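Local coordinates for methanol--corrinoid protein co-methyltransferase (Methanosarcina barkeri, PDB 2I2X) that catalyses the transfer of the methyl group of methanol to the cob(I)amide bound to MtaC, a step of methanogenesis from methanol, at residues F172-L177 against S449-F454; L184-G189 against D441-K446. All blocks are in the same frame, centred on the assembly; numbering follows the deposited sequence.

Contact 1 of 2, residues F172-L177 against S449-F454; sequences FDYAVL and SEVKVF
Y174 links the short helix 169-176 to E450 and V451, where helix 436-450 ends. Earlier in the first segment, D173 faces a different partner. Its OD2 makes a weak hydrogen bond to the corrinoid, 5-hydroxybenzimidazolylcob(III)amide. One residue on, Y174 reaches across. Its CG is anti to the backbone N (chi1 174°), which swings the ring off the helix toward the other segment. Two neighbours then use different parts of this ring.

V451 lies over one face. Its CG2 sits 3.9 Å from the centroid of the Y174 ring, displaced toward the rim on the CB side, in a CH-pi contact. Y174 CG and CD1 are both 3.7 Å from V451 CG2. E450 meets the far end. Its OE1 comes in near the ring plane and accepts a hydrogen bond from Y174 OH. The modelled OH to OE1 length of 2.4 Å is very short, so its exact value is doubtful. Ring and carboxylate are turned 69° apart, and the two side chains cross at about a right angle. The other carboxylate oxygen, E450 OE2, forms a salt bridge with K446, so both oxygens of this group are engaged.

V451 is the first residue to leave helical geometry. It starts a type I beta turn closed by F454 N to V451 O at 3.0 Å. K452 NZ returns to S449 O at 3.1 Å. The arrangement ties the final turn of a C-terminal helix to a helix that follows a strand of the TIM barrel, strand 160-163.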
loop_
_atom_site.group_PDB
_atom_site.type_symbol
_atom_site.label_atom_id
_atom_site.label_comp_id
_atom_site.label_asym_id
_atom_site.label_seq_id
_atom_site.Cartn_x
_atom_site.Cartn_y
_atom_site.Cartn_z
ATOM N N PHE A 172 -6.425 25.229 20.011
ATOM C CA PHE A 172 -5.433 24.894 18.983
ATOM C C PHE A 172 -5.935 25.210 17.568
ATOM O O PHE A 172 -5.213 25.824 16.769
ATOM C CB PHE A 172 -4.979 23.417 19.052
ATOM C CG PHE A 172 -4.246 22.971 17.808
ATOM C CD1 PHE A 172 -2.868 23.144 17.705
ATOM C CD2 PHE A 172 -4.950 22.472 16.710
ATOM C CE1 PHE A 172 -2.193 22.804 16.570
ATOM C CE2 PHE A 172 -4.279 22.136 15.542
ATOM C CZ PHE A 172 -2.891 22.298 15.479
ATOM N N ASP A 173 -7.156 24.778 17.252
ATOM C CA ASP A 173 -7.713 24.967 15.904
ATOM C C ASP A 173 -7.795 26.427 15.506
ATOM O O ASP A 173 -7.538 26.774 14.342
ATOM C CB ASP A 173 -9.096 24.359 15.803
ATOM C CG ASP A 173 -9.070 22.850 15.667
ATOM O OD1 ASP A 173 -8.038 22.261 15.247
ATOM O OD2 ASP A 173 -10.117 22.244 15.979
ATOM N N TYR A 174 -8.191 27.265 16.476
ATOM C CA TYR A 174 -8.160 28.710 16.347
ATOM C C TYR A 174 -6.726 29.232 16.195
ATOM O O TYR A 174 -6.434 29.923 15.226
ATOM C CB TYR A 174 -8.894 29.377 17.535
ATOM C CG TYR A 174 -8.792 30.890 17.572
ATOM C CD1 TYR A 174 -7.812 31.510 18.353
ATOM C CD2 TYR A 174 -9.661 31.701 16.813
ATOM C CE1 TYR A 174 -7.695 32.898 18.393
ATOM C CE2 TYR A 174 -9.567 33.109 16.848
ATOM C CZ TYR A 174 -8.573 33.700 17.648
ATOM O OH TYR A 174 -8.424 35.081 17.731
ATOM N N ALA A 175 -5.839 28.897 17.137
ATOM C CA ALA A 175 -4.438 29.355 17.110
ATOM C C ALA A 175 -3.639 28.957 15.854
ATOM O O ALA A 175 -2.874 29.777 15.324
ATOM C CB ALA A 175 -3.712 28.885 18.351
ATOM N N VAL A 176 -3.800 27.708 15.390
ATOM C CA VAL A 176 -2.987 27.223 14.274
ATOM C C VAL A 176 -3.263 27.931 12.940
ATOM O O VAL A 176 -2.405 27.982 12.077
ATOM C CB VAL A 176 -3.028 25.669 14.124
ATOM C CG1 VAL A 176 -4.272 25.187 13.395
ATOM C CG2 VAL A 176 -1.768 25.198 13.458
ATOM N N LEU A 177 -4.462 28.474 12.778
ATOM C CA LEU A 177 -4.778 29.233 11.568
ATOM C C LEU A 177 -4.219 30.662 11.618
ATOM O O LEU A 177 -4.348 31.396 10.649
ATOM C CB LEU A 177 -6.293 29.264 11.338
ATOM C CG LEU A 177 -7.004 28.173 10.516
ATOM C CD1 LEU A 177 -6.122 27.015 10.064
ATOM C CD2 LEU A 177 -8.234 27.648 11.227
ATOM N N SER A 449 -12.535 35.434 25.304
ATOM C CA SER A 449 -13.025 36.498 24.458
ATOM C C SER A 449 -12.906 36.119 22.969
ATOM O O SER A 449 -13.858 36.300 22.203
ATOM C CB SER A 449 -12.277 37.798 24.801
ATOM O OG SER A 449 -12.444 38.781 23.803
ATOM N N GLU A 450 -11.763 35.562 22.564
ATOM C CA GLU A 450 -11.516 35.271 21.136
ATOM C C GLU A 450 -12.140 34.004 20.572
ATOM O O GLU A 450 -12.368 33.930 19.374
ATOM C CB GLU A 450 -10.028 35.314 20.809
ATOM C CG GLU A 450 -9.406 36.677 21.107
ATOM C CD GLU A 450 -8.016 36.834 20.537
ATOM O OE1 GLU A 450 -7.553 35.947 19.761
ATOM O OE2 GLU A 450 -7.380 37.858 20.868
ATOM N N VAL A 451 -12.428 33.021 21.419
ATOM C CA VAL A 451 -12.874 31.719 20.935
ATOM C C VAL A 451 -14.169 31.319 21.601
ATOM O O VAL A 451 -14.147 30.772 22.696
ATOM C CB VAL A 451 -11.837 30.630 21.257
ATOM C CG1 VAL A 451 -12.226 29.287 20.590
ATOM C CG2 VAL A 451 -10.447 31.077 20.865
ATOM N N LYS A 452 -15.296 31.557 20.946
ATOM C CA LYS A 452 -16.589 31.375 21.625
ATOM C C LYS A 452 -16.910 29.956 22.077
ATOM O O LYS A 452 -17.633 29.790 23.054
ATOM C CB LYS A 452 -17.756 31.981 20.825
ATOM C CG LYS A 452 -17.805 33.527 20.926
ATOM C CD LYS A 452 -18.134 33.991 22.371
ATOM C CE LYS A 452 -18.040 35.508 22.556
ATOM N NZ LYS A 452 -16.772 35.879 23.249
ATOM N N VAL A 453 -16.370 28.952 21.383
ATOM C CA VAL A 453 -16.602 27.548 21.728
ATOM C C VAL A 453 -15.782 27.074 22.932
ATOM O O VAL A 453 -16.006 25.960 23.403
ATOM C CB VAL A 453 -16.375 26.554 20.519
ATOM C CG1 VAL A 453 -17.450 26.723 19.413
ATOM C CG2 VAL A 453 -14.972 26.685 19.935
ATOM N N PHE A 454 -14.845 27.904 23.413
ATOM C CA PHE A 454 -13.953 27.575 24.538
ATOM C C PHE A 454 -14.724 27.573 25.854
ATOM O O PHE A 454 -15.302 28.582 26.238
ATOM C CB PHE A 454 -12.755 28.562 24.566
ATOM C CG PHE A 454 -11.811 28.414 25.775
ATOM C CD1 PHE A 454 -11.350 27.172 26.197
ATOM C CD2 PHE A 454 -11.342 29.539 26.444
ATOM C CE1 PHE A 454 -10.486 27.052 27.281
ATOM C CE2 PHE A 454 -10.476 29.421 27.535
ATOM C CZ PHE A 454 -10.049 28.179 27.956
#

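Contact 2 of 2, residues L184-G189 against D441-K446; sequences LLYSIG and DDCLTK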
loop_
_atom_site.group_PDB
_atom_site.type_symbol
_atom_site.label_atom_id
_atom_site.label_comp_id
_atom_site.label_asym_id
_atom_site.label_seq_id
_atom_site.Cartn_x
_atom_site.Cartn_y
_atom_site.Cartn_z
ATOM N N LEU A 184 -0.732 28.180 20.710
ATOM C CA LEU A 184 -0.183 26.834 20.610
ATOM C C LEU A 184 0.321 26.324 21.958
ATOM O O LEU A 184 -0.065 25.227 22.376
ATOM C CB LEU A 184 0.925 26.777 19.551
ATOM C CG LEU A 184 0.672 26.415 18.074
ATOM C CD1 LEU A 184 -0.781 26.447 17.601
ATOM C CD2 LEU A 184 1.561 27.292 17.180
ATOM N N LEU A 185 1.173 27.119 22.624
ATOM C CA LEU A 185 1.685 26.801 23.978
ATOM C C LEU A 185 0.580 26.524 24.995
ATOM O O LEU A 185 0.661 25.581 25.801
ATOM C CB LEU A 185 2.556 27.928 24.502
ATOM C CG LEU A 185 3.810 27.605 25.340
ATOM C CD1 LEU A 185 4.269 28.797 26.106
ATOM C CD2 LEU A 185 3.634 26.425 26.287
ATOM N N TYR A 186 -0.478 27.323 24.933
ATOM C CA TYR A 186 -1.531 27.202 25.902
ATOM C C TYR A 186 -2.388 25.977 25.616
ATOM O O TYR A 186 -2.603 25.146 26.514
ATOM C CB TYR A 186 -2.356 28.499 25.937
ATOM C CG TYR A 186 -3.520 28.512 26.885
ATOM C CD1 TYR A 186 -3.333 28.431 28.270
ATOM C CD2 TYR A 186 -4.831 28.681 26.408
ATOM C CE1 TYR A 186 -4.435 28.508 29.166
ATOM C CE2 TYR A 186 -5.939 28.744 27.293
ATOM C CZ TYR A 186 -5.719 28.661 28.654
ATOM O OH TYR A 186 -6.792 28.701 29.494
ATOM N N SER A 187 -2.883 25.870 24.382
ATOM C CA SER A 187 -3.727 24.731 23.976
ATOM C C SER A 187 -3.082 23.389 24.187
ATOM O O SER A 187 -3.667 22.501 24.804
ATOM C CB SER A 187 -4.186 24.841 22.510
ATOM O OG SER A 187 -3.103 25.125 21.666
ATOM N N ILE A 188 -1.855 23.254 23.717
ATOM C CA ILE A 188 -1.192 21.957 23.764
ATOM C C ILE A 188 -0.516 21.740 25.118
ATOM O O ILE A 188 -0.788 20.770 25.836
ATOM C CB ILE A 188 -0.124 21.806 22.603
ATOM C CG1 ILE A 188 -0.746 22.119 21.229
ATOM C CG2 ILE A 188 0.534 20.461 22.661
ATOM C CD1 ILE A 188 0.278 22.252 20.110
ATOM N N GLY A 189 0.395 22.639 25.446
ATOM C CA GLY A 189 1.155 22.533 26.694
ATOM C C GLY A 189 0.303 22.626 27.954
ATOM O O GLY A 189 0.470 21.832 28.856
ATOM N N ASP A 441 -3.600 32.873 33.430
ATOM C CA ASP A 441 -4.591 33.934 33.554
ATOM C C ASP A 441 -4.707 34.800 32.322
ATOM O O ASP A 441 -5.822 35.072 31.911
ATOM C CB ASP A 441 -4.394 34.822 34.801
ATOM C CG ASP A 441 -5.564 35.824 34.984
ATOM O OD1 ASP A 441 -6.733 35.357 35.094
ATOM O OD2 ASP A 441 -5.313 37.065 34.967
ATOM N N ASP A 442 -3.586 35.228 31.740
ATOM C CA ASP A 442 -3.619 35.970 30.462
ATOM C C ASP A 442 -4.386 35.196 29.394
ATOM O O ASP A 442 -5.216 35.778 28.677
ATOM C CB ASP A 442 -2.200 36.244 29.910
ATOM C CG ASP A 442 -1.461 37.352 30.660
ATOM O OD1 ASP A 442 -2.066 38.027 31.529
ATOM O OD2 ASP A 442 -0.267 37.564 30.367
ATOM N N CYS A 443 -4.116 33.885 29.297
ATOM C CA CYS A 443 -4.696 33.074 28.229
ATOM C C CYS A 443 -6.166 32.808 28.464
ATOM O O CYS A 443 -6.978 32.896 27.508
ATOM C CB CYS A 443 -3.943 31.751 28.022
ATOM S SG CYS A 443 -2.262 31.974 27.449
ATOM N N LEU A 444 -6.501 32.473 29.715
ATOM C CA LEU A 444 -7.905 32.256 30.072
ATOM C C LEU A 444 -8.757 33.405 29.524
ATOM O O LEU A 444 -9.738 33.179 28.799
ATOM C CB LEU A 444 -8.106 32.179 31.582
ATOM C CG LEU A 444 -9.127 31.186 32.149
ATOM C CD1 LEU A 444 -9.737 31.693 33.457
ATOM C CD2 LEU A 444 -10.190 30.787 31.155
ATOM N N THR A 445 -8.370 34.640 29.830
ATOM C CA THR A 445 -9.219 35.743 29.438
ATOM C C THR A 445 -9.121 36.023 27.940
ATOM O O THR A 445 -10.136 36.249 27.286
ATOM C CB THR A 445 -9.076 37.033 30.342
ATOM O OG1 THR A 445 -8.306 38.032 29.670
ATOM C CG2 THR A 445 -8.481 36.712 31.731
ATOM N N LYS A 446 -7.919 35.981 27.383
ATOM C CA LYS A 446 -7.784 36.105 25.913
ATOM C C LYS A 446 -8.624 35.092 25.092
ATOM O O LYS A 446 -9.369 35.507 24.220
ATOM C CB LYS A 446 -6.312 36.102 25.486
ATOM C CG LYS A 446 -6.074 36.094 23.976
ATOM C CD LYS A 446 -4.563 35.975 23.685
ATOM C CE LYS A 446 -4.280 35.970 22.198
ATOM N NZ LYS A 446 -4.400 37.303 21.588
#
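This is helix-to-helix packing built around a cysteine sulfur-aromatic contact: Y186 of helix 181-210 lays its ring against C443 of helix 436-450. The two CA atoms, Y186 and C443, are 7.1 Å apart, the closest such pair between the segments. CG of Y186 is anti to the backbone N (chi1 179°), which carries the ring straight out toward the second helix. C443 CB then sits over the centre of one ring face.

The sulfur lies farther back. C443 SG is 4.1 Å from the Y186 ring centroid and 30° off the ring normal, so its approach is oblique. It is nearest to the root of the tyrosine, with SG 3.7 Å from Y186 CG. The C443 SG torsion, beside the backbone N and anti to the carbonyl carbon, turns the sulfur to that end.

Helix 181-210 belongs to the TIM barrel. It lies in the beta-alpha-beta crossover between the adjacent parallel strands 160-163 and 213-216. Here it has a wider pi-type turn at 185-189.

At the outer end of the ring, Y186 OH passes the backbone of L444, 3.8 Å from its CA. No hydrogen bond crosses between the segments. F439 and M440, from the same helix as C443, also touch Y186. An alanine at Y186 would lose the whole ring, and this would probably open a gap between the helices with C443 CB and SG left without their aromatic partner. Beside it, L185 packs on Y390 and A393 of helix 389-409.

Overall arrangement
Contacts 1 and 2 share helix 436-450, and their centres are 10 Å apart. On the other side they use helices 169-176 and 181-210, which follow each other in the chain. These two helices also touch directly: A175 CB is 3.9 Å from L184 N, and F172 N is 3.4 Å from S187 CB. F454, the last residue of the turn in contact 1, reaches into contact 2, with its CZ 3.6 Å from Y186 OH. Both turn on a tyrosine ring; contact 1 adds a hydrogen bond and is partly buried, while contact 2 is buried. Both lie away from the metal sites. The side chain of Y174 is about 10 Å from the bound corrinoid, although D173 beside it belongs to that pocket.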